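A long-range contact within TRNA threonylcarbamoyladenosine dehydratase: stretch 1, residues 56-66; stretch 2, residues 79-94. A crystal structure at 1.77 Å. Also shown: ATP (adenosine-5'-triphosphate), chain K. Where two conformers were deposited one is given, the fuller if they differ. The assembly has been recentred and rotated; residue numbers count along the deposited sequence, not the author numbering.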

# COMPACT_ATOMS: atom_id res chain seq x y z
N ALA B 56 -15.80 -12.77 3.80
CA ALA B 56 -16.26 -13.13 2.47
C ALA B 56 -15.91 -11.98 1.54
O ALA B 56 -16.14 -10.81 1.87
CB ALA B 56 -17.76 -13.42 2.40
N ILE B 57 -15.34 -12.32 0.41
CA ILE B 57 -14.91 -11.33 -0.55
C ILE B 57 -15.37 -11.79 -1.92
O ILE B 57 -15.14 -12.95 -2.30
CB ILE B 57 -13.37 -11.13 -0.53
CG1 ILE B 57 -12.93 -10.60 0.84
CG2 ILE B 57 -12.92 -10.19 -1.63
CD1 ILE B 57 -11.41 -10.66 1.08
N THR B 58 -16.00 -10.90 -2.68
CA THR B 58 -16.28 -11.13 -4.09
C THR B 58 -15.38 -10.24 -4.95
O THR B 58 -15.18 -9.05 -4.65
CB THR B 58 -17.76 -10.86 -4.40
OG1 THR B 58 -18.58 -11.80 -3.68
CG2 THR B 58 -18.04 -10.97 -5.93
N LEU B 59 -14.82 -10.83 -6.00
CA LEU B 59 -13.93 -10.14 -6.93
C LEU B 59 -14.58 -10.16 -8.30
O LEU B 59 -14.86 -11.24 -8.83
CB LEU B 59 -12.56 -10.82 -7.00
CG LEU B 59 -11.84 -11.06 -5.69
CD1 LEU B 59 -10.49 -11.76 -5.89
CD2 LEU B 59 -11.66 -9.75 -4.95
N ILE B 60 -14.77 -8.99 -8.89
CA ILE B 60 -15.41 -8.89 -10.21
C ILE B 60 -14.42 -8.25 -11.19
O ILE B 60 -14.10 -7.06 -11.07
CB ILE B 60 -16.73 -8.10 -10.18
CG1 ILE B 60 -17.61 -8.64 -9.07
CG2 ILE B 60 -17.42 -8.22 -11.57
CD1 ILE B 60 -19.05 -8.12 -9.09
N ASP B 61 -14.01 -9.03 -12.19
CA ASP B 61 -13.12 -8.59 -13.26
C ASP B 61 -13.09 -9.71 -14.29
O ASP B 61 -13.13 -10.87 -13.93
CB ASP B 61 -11.70 -8.32 -12.73
CG ASP B 61 -10.91 -7.32 -13.57
OD1 ASP B 61 -11.03 -7.32 -14.81
OD2 ASP B 61 -10.16 -6.53 -12.96
N MET B 62 -12.98 -9.36 -15.59
CA MET B 62 -12.72 -10.43 -16.56
C MET B 62 -11.41 -10.25 -17.29
O MET B 62 -11.14 -10.97 -18.26
CB MET B 62 -13.89 -10.60 -17.55
CG MET B 62 -14.15 -9.51 -18.53
SD MET B 62 -15.62 -9.85 -19.54
CE MET B 62 -15.42 -11.59 -19.92
N ASP B 63 -10.54 -9.35 -16.82
CA ASP B 63 -9.29 -9.13 -17.54
C ASP B 63 -8.23 -10.13 -17.08
O ASP B 63 -8.34 -10.77 -16.02
CB ASP B 63 -8.79 -7.70 -17.35
CG ASP B 63 -7.77 -7.28 -18.40
OD1 ASP B 63 -7.64 -7.98 -19.43
OD2 ASP B 63 -7.10 -6.25 -18.19
N ASP B 64 -7.20 -10.27 -17.91
CA ASP B 64 -6.07 -11.15 -17.67
C ASP B 64 -4.86 -10.36 -17.18
O ASP B 64 -4.71 -9.18 -17.49
CB ASP B 64 -5.70 -11.90 -18.96
CG ASP B 64 -6.80 -12.81 -19.46
OD1 ASP B 64 -7.63 -13.27 -18.66
OD2 ASP B 64 -6.82 -13.08 -20.68
N VAL B 65 -3.96 -11.05 -16.46
CA VAL B 65 -2.71 -10.46 -16.00
C VAL B 65 -1.81 -10.19 -17.20
O VAL B 65 -1.54 -11.09 -18.01
CB VAL B 65 -2.02 -11.36 -14.96
CG1 VAL B 65 -0.69 -10.78 -14.53
CG2 VAL B 65 -2.91 -11.57 -13.73
N CYS B 66 -1.33 -8.95 -17.32
CA CYS B 66 -0.44 -8.53 -18.40
C CYS B 66 0.90 -8.08 -17.83
O CYS B 66 0.95 -7.48 -16.75
CB CYS B 66 -1.04 -7.37 -19.22
SG CYS B 66 -2.59 -7.75 -20.08
N ASP B 79 4.96 -15.66 -13.47
CA ASP B 79 4.20 -16.89 -13.66
C ASP B 79 2.69 -16.69 -13.72
O ASP B 79 1.98 -17.66 -14.02
CB ASP B 79 4.53 -17.90 -12.55
CG ASP B 79 5.94 -18.43 -12.64
OD1 ASP B 79 6.61 -18.22 -13.68
OD2 ASP B 79 6.36 -19.13 -11.70
N ASN B 80 2.18 -15.50 -13.42
CA ASN B 80 0.74 -15.24 -13.52
C ASN B 80 0.32 -14.62 -14.85
O ASN B 80 -0.88 -14.54 -15.12
CB ASN B 80 0.31 -14.31 -12.39
CG ASN B 80 0.44 -14.96 -11.05
OD1 ASN B 80 0.50 -16.18 -10.94
ND2 ASN B 80 0.45 -14.16 -10.01
N VAL B 81 1.28 -14.18 -15.68
CA VAL B 81 0.93 -13.48 -16.91
C VAL B 81 0.09 -14.40 -17.78
O VAL B 81 0.46 -15.55 -18.02
CB VAL B 81 2.19 -13.02 -17.65
CG1 VAL B 81 1.82 -12.42 -19.03
CG2 VAL B 81 2.94 -12.01 -16.81
N GLY B 82 -1.04 -13.89 -18.28
CA GLY B 82 -1.96 -14.66 -19.10
C GLY B 82 -3.12 -15.30 -18.36
O GLY B 82 -4.05 -15.77 -19.02
N LEU B 83 -3.09 -15.36 -17.03
CA LEU B 83 -4.17 -15.88 -16.22
C LEU B 83 -5.19 -14.78 -15.89
O LEU B 83 -4.89 -13.59 -15.92
CB LEU B 83 -3.60 -16.49 -14.94
CG LEU B 83 -2.53 -17.55 -15.18
CD1 LEU B 83 -1.93 -18.07 -13.88
CD2 LEU B 83 -3.08 -18.70 -16.00
N ALA B 84 -6.40 -15.21 -15.56
CA ALA B 84 -7.44 -14.27 -15.17
C ALA B 84 -7.08 -13.60 -13.84
O ALA B 84 -6.78 -14.27 -12.85
CB ALA B 84 -8.80 -14.98 -15.06
N LYS B 85 -7.11 -12.26 -13.83
CA LYS B 85 -6.73 -11.51 -12.64
C LYS B 85 -7.54 -11.93 -11.42
O LYS B 85 -6.99 -12.05 -10.31
CB LYS B 85 -6.93 -10.02 -12.85
CG LYS B 85 -6.04 -9.34 -13.78
CD LYS B 85 -6.43 -7.87 -13.88
CE LYS B 85 -5.42 -7.10 -14.75
NZ LYS B 85 -5.70 -5.66 -14.78
N ALA B 86 -8.87 -12.05 -11.58
CA ALA B 86 -9.72 -12.31 -10.42
C ALA B 86 -9.44 -13.68 -9.83
O ALA B 86 -9.41 -13.85 -8.61
CB ALA B 86 -11.19 -12.17 -10.80
N GLU B 87 -9.16 -14.66 -10.69
CA GLU B 87 -8.85 -16.00 -10.21
C GLU B 87 -7.49 -16.05 -9.52
O GLU B 87 -7.32 -16.75 -8.52
CB GLU B 87 -8.89 -16.98 -11.38
CG GLU B 87 -8.93 -18.42 -10.95
CD GLU B 87 -10.16 -18.71 -10.11
OE1 GLU B 87 -11.26 -18.31 -10.55
OE2 GLU B 87 -10.02 -19.29 -9.01
N VAL B 88 -6.48 -15.37 -10.08
CA VAL B 88 -5.16 -15.29 -9.45
C VAL B 88 -5.27 -14.67 -8.06
O VAL B 88 -4.69 -15.16 -7.08
CB VAL B 88 -4.19 -14.50 -10.34
CG1 VAL B 88 -2.87 -14.19 -9.60
CG2 VAL B 88 -3.90 -15.25 -11.61
N MET B 89 -6.00 -13.56 -7.97
CA MET B 89 -6.17 -12.88 -6.70
C MET B 89 -6.98 -13.73 -5.72
O MET B 89 -6.70 -13.73 -4.52
CB MET B 89 -6.83 -11.52 -6.94
CG MET B 89 -6.68 -10.57 -5.80
SD MET B 89 -4.96 -10.12 -5.49
CE MET B 89 -4.96 -9.97 -3.73
N ALA B 90 -7.97 -14.48 -6.21
CA ALA B 90 -8.73 -15.34 -5.31
C ALA B 90 -7.85 -16.43 -4.70
O ALA B 90 -7.97 -16.75 -3.51
CB ALA B 90 -9.90 -15.99 -6.04
N GLU B 91 -6.98 -17.04 -5.50
CA GLU B 91 -6.08 -18.06 -4.98
C GLU B 91 -5.14 -17.48 -3.94
O GLU B 91 -4.78 -18.15 -2.96
CB GLU B 91 -5.29 -18.72 -6.10
CG GLU B 91 -4.48 -19.89 -5.60
CD GLU B 91 -5.36 -20.95 -4.95
OE1 GLU B 91 -6.54 -21.08 -5.36
OE2 GLU B 91 -4.89 -21.61 -4.00
N ARG B 92 -4.68 -16.25 -4.16
CA ARG B 92 -3.85 -15.59 -3.17
C ARG B 92 -4.61 -15.37 -1.87
O ARG B 92 -4.06 -15.59 -0.78
CB ARG B 92 -3.35 -14.27 -3.73
CG ARG B 92 -2.38 -13.60 -2.81
CD ARG B 92 -1.76 -12.35 -3.46
NE ARG B 92 -1.14 -11.57 -2.42
CZ ARG B 92 0.07 -11.81 -1.93
NH1 ARG B 92 0.81 -12.80 -2.42
NH2 ARG B 92 0.52 -11.07 -0.93
N ILE B 93 -5.87 -14.92 -1.96
CA ILE B 93 -6.65 -14.68 -0.75
C ILE B 93 -6.82 -15.98 0.04
O ILE B 93 -6.77 -15.97 1.28
CB ILE B 93 -8.01 -14.04 -1.11
CG1 ILE B 93 -7.75 -12.60 -1.57
CG2 ILE B 93 -8.95 -14.09 0.09
CD1 ILE B 93 -8.94 -11.92 -2.16
N ARG B 94 -6.98 -17.11 -0.66
CA ARG B 94 -7.11 -18.41 0.00
C ARG B 94 -5.83 -18.82 0.71
O ARG B 94 -5.87 -19.60 1.67
CB ARG B 94 -7.52 -19.48 -1.02
CG ARG B 94 -8.92 -19.22 -1.62
CD ARG B 94 -9.41 -20.30 -2.57
NE ARG B 94 -10.62 -19.85 -3.28
CZ ARG B 94 -10.71 -19.64 -4.59
NH1 ARG B 94 -9.66 -19.85 -5.38
NH2 ARG B 94 -11.86 -19.22 -5.11
PG ATP K . -4.42 -1.92 -18.89
O1G ATP K . -3.14 -1.42 -19.50
O2G ATP K . -4.61 -3.42 -18.96
O3G ATP K . -5.64 -1.10 -19.26
PB ATP K . -5.34 -1.89 -16.20
O1B ATP K . -6.67 -1.37 -16.71
O2B ATP K . -5.19 -3.27 -15.61
O3B ATP K . -4.21 -1.64 -17.32
PA ATP K . -5.69 -0.29 -13.91
O1A ATP K . -6.39 0.94 -14.48
O2A ATP K . -4.74 -0.12 -12.75
O3A ATP K . -4.79 -0.87 -15.10
O5' ATP K . -6.76 -1.47 -13.57
C5' ATP K . -8.19 -1.34 -13.74
C4' ATP K . -9.00 -2.64 -13.55
O4' ATP K . -10.44 -2.41 -13.51
C3' ATP K . -8.76 -3.64 -14.68
O3' ATP K . -8.31 -4.91 -14.18
C2' ATP K . -10.13 -3.78 -15.33
O2' ATP K . -10.33 -5.07 -15.89
C1' ATP K . -11.11 -3.48 -14.22
N9 ATP K . -12.48 -3.22 -14.77
C8 ATP K . -12.72 -2.33 -15.76
N7 ATP K . -14.03 -2.28 -16.11
C5 ATP K . -14.66 -3.16 -15.33
C6 ATP K . -16.06 -3.57 -15.19
N6 ATP K . -16.98 -3.02 -15.99
N1 ATP K . -16.39 -4.51 -14.30
C2 ATP K . -15.45 -5.08 -13.52
N3 ATP K . -14.14 -4.76 -13.59
C4 ATP K . -13.67 -3.80 -14.45
O HOH W 1 -10.28 -11.63 -14.07

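The two stretches meet in two ways. At one end backbone pairs with backbone; at the other a strand packs its side chains against a helix. Together they bury 751 Å² of surface, both sides summed.

Strand 56-60 and helix 85-94 run nearly antiparallel, at 158°, with their axes 8.3 Å apart at closest approach. Side chains alternate along the strand. Ile-57 and Leu-59 point toward the helix, while Ile-60 points away. Leu-59 fills the gap. Its chi1 is m and its chi2 t, an extended form that carries CD1 along the helix surface. CD1 lies 3.8 Å from Met-89 CB, 4.3 Å from Ala-90 CB and 4.0 Å from Ile-93 CD1. The small Ala-86 lets the backbones come close: its CB is 4.3 Å from Leu-59 CB and 3.9 Å from Asp-61 O. Met-89 starts toward the strand, and its CB and CG lie 3.8 and 4.0 Å from Leu-59 CD1; with chi1 t and chi2 p its end leads away. Ile-57 and Ile-93 share the m, t rotamer and meet tip to tip, Ile-57 CD1 to Ile-93 CD1, at 4.3 Å.

Past the strand, three backbone hydrogen bonds join the loop after the strand to the turn and the start of the helix. Lys-85 N donates to Asp-63 O at 2.9 Å, Val-65 N to Leu-83 O at 2.8 Å, and Gly-82 N to Val-65 O at 2.9 Å. All are nearly straight. Asp-64 and Ala-84 form a single beta bridge. A type II turn from Asn-80 to Leu-83 supplies Gly-82 N and Leu-83 O; Lys-85 N follows at the start of the helix. The turn is closed by Leu-83 N to Asn-80 O at 3.0 Å. Gly-82 has phi 95° and psi -13°, where a CB would jam against the carbonyl oxygen of Val-81; glycine suits the site.

Val-65 is buried and points toward the turn and helix start. With chi1 t, its CG2 lies 3.8 Å from Lys-85 CG and 4.4 Å from Val-88 CG2. Its CG1 is 4.5 Å from Val-81 CG2. A compact branched side chain can thus touch both the turn and the helix.

Lys-85 is stretched out, with chi1 m and the other three angles t. Its methylenes pass Val-65, and its CE is 3.5 Å from Asp-64 O. This delivers NZ to the ATP, where it donates to O3' at 2.8 Å and lies 2.6 Å from O2B. A long salt bridge links Lys-85 NZ to Asp-63 OD2 at 3.7 Å.

Asp-61 and Asp-63 both have chi1 t. Asp-61 receives both ribose hydroxyls: ATP O2' donates to its OD1 at 2.6 Å, and ATP O3' to its OD2 at 2.7 Å. The same Asp-61 OD1 accepts from Asp-63 N at 2.9 Å, which ties the loop to the carboxylate that binds the sugar.

Water 1 bridges the stretches. It accepts from Ala-86 N at 2.9 Å and donates to Asp-63 O at 2.9 Å, with a weak bond to Asp-61 O at 3.0 Å. It thereby satisfies an amide in the helix's first turn.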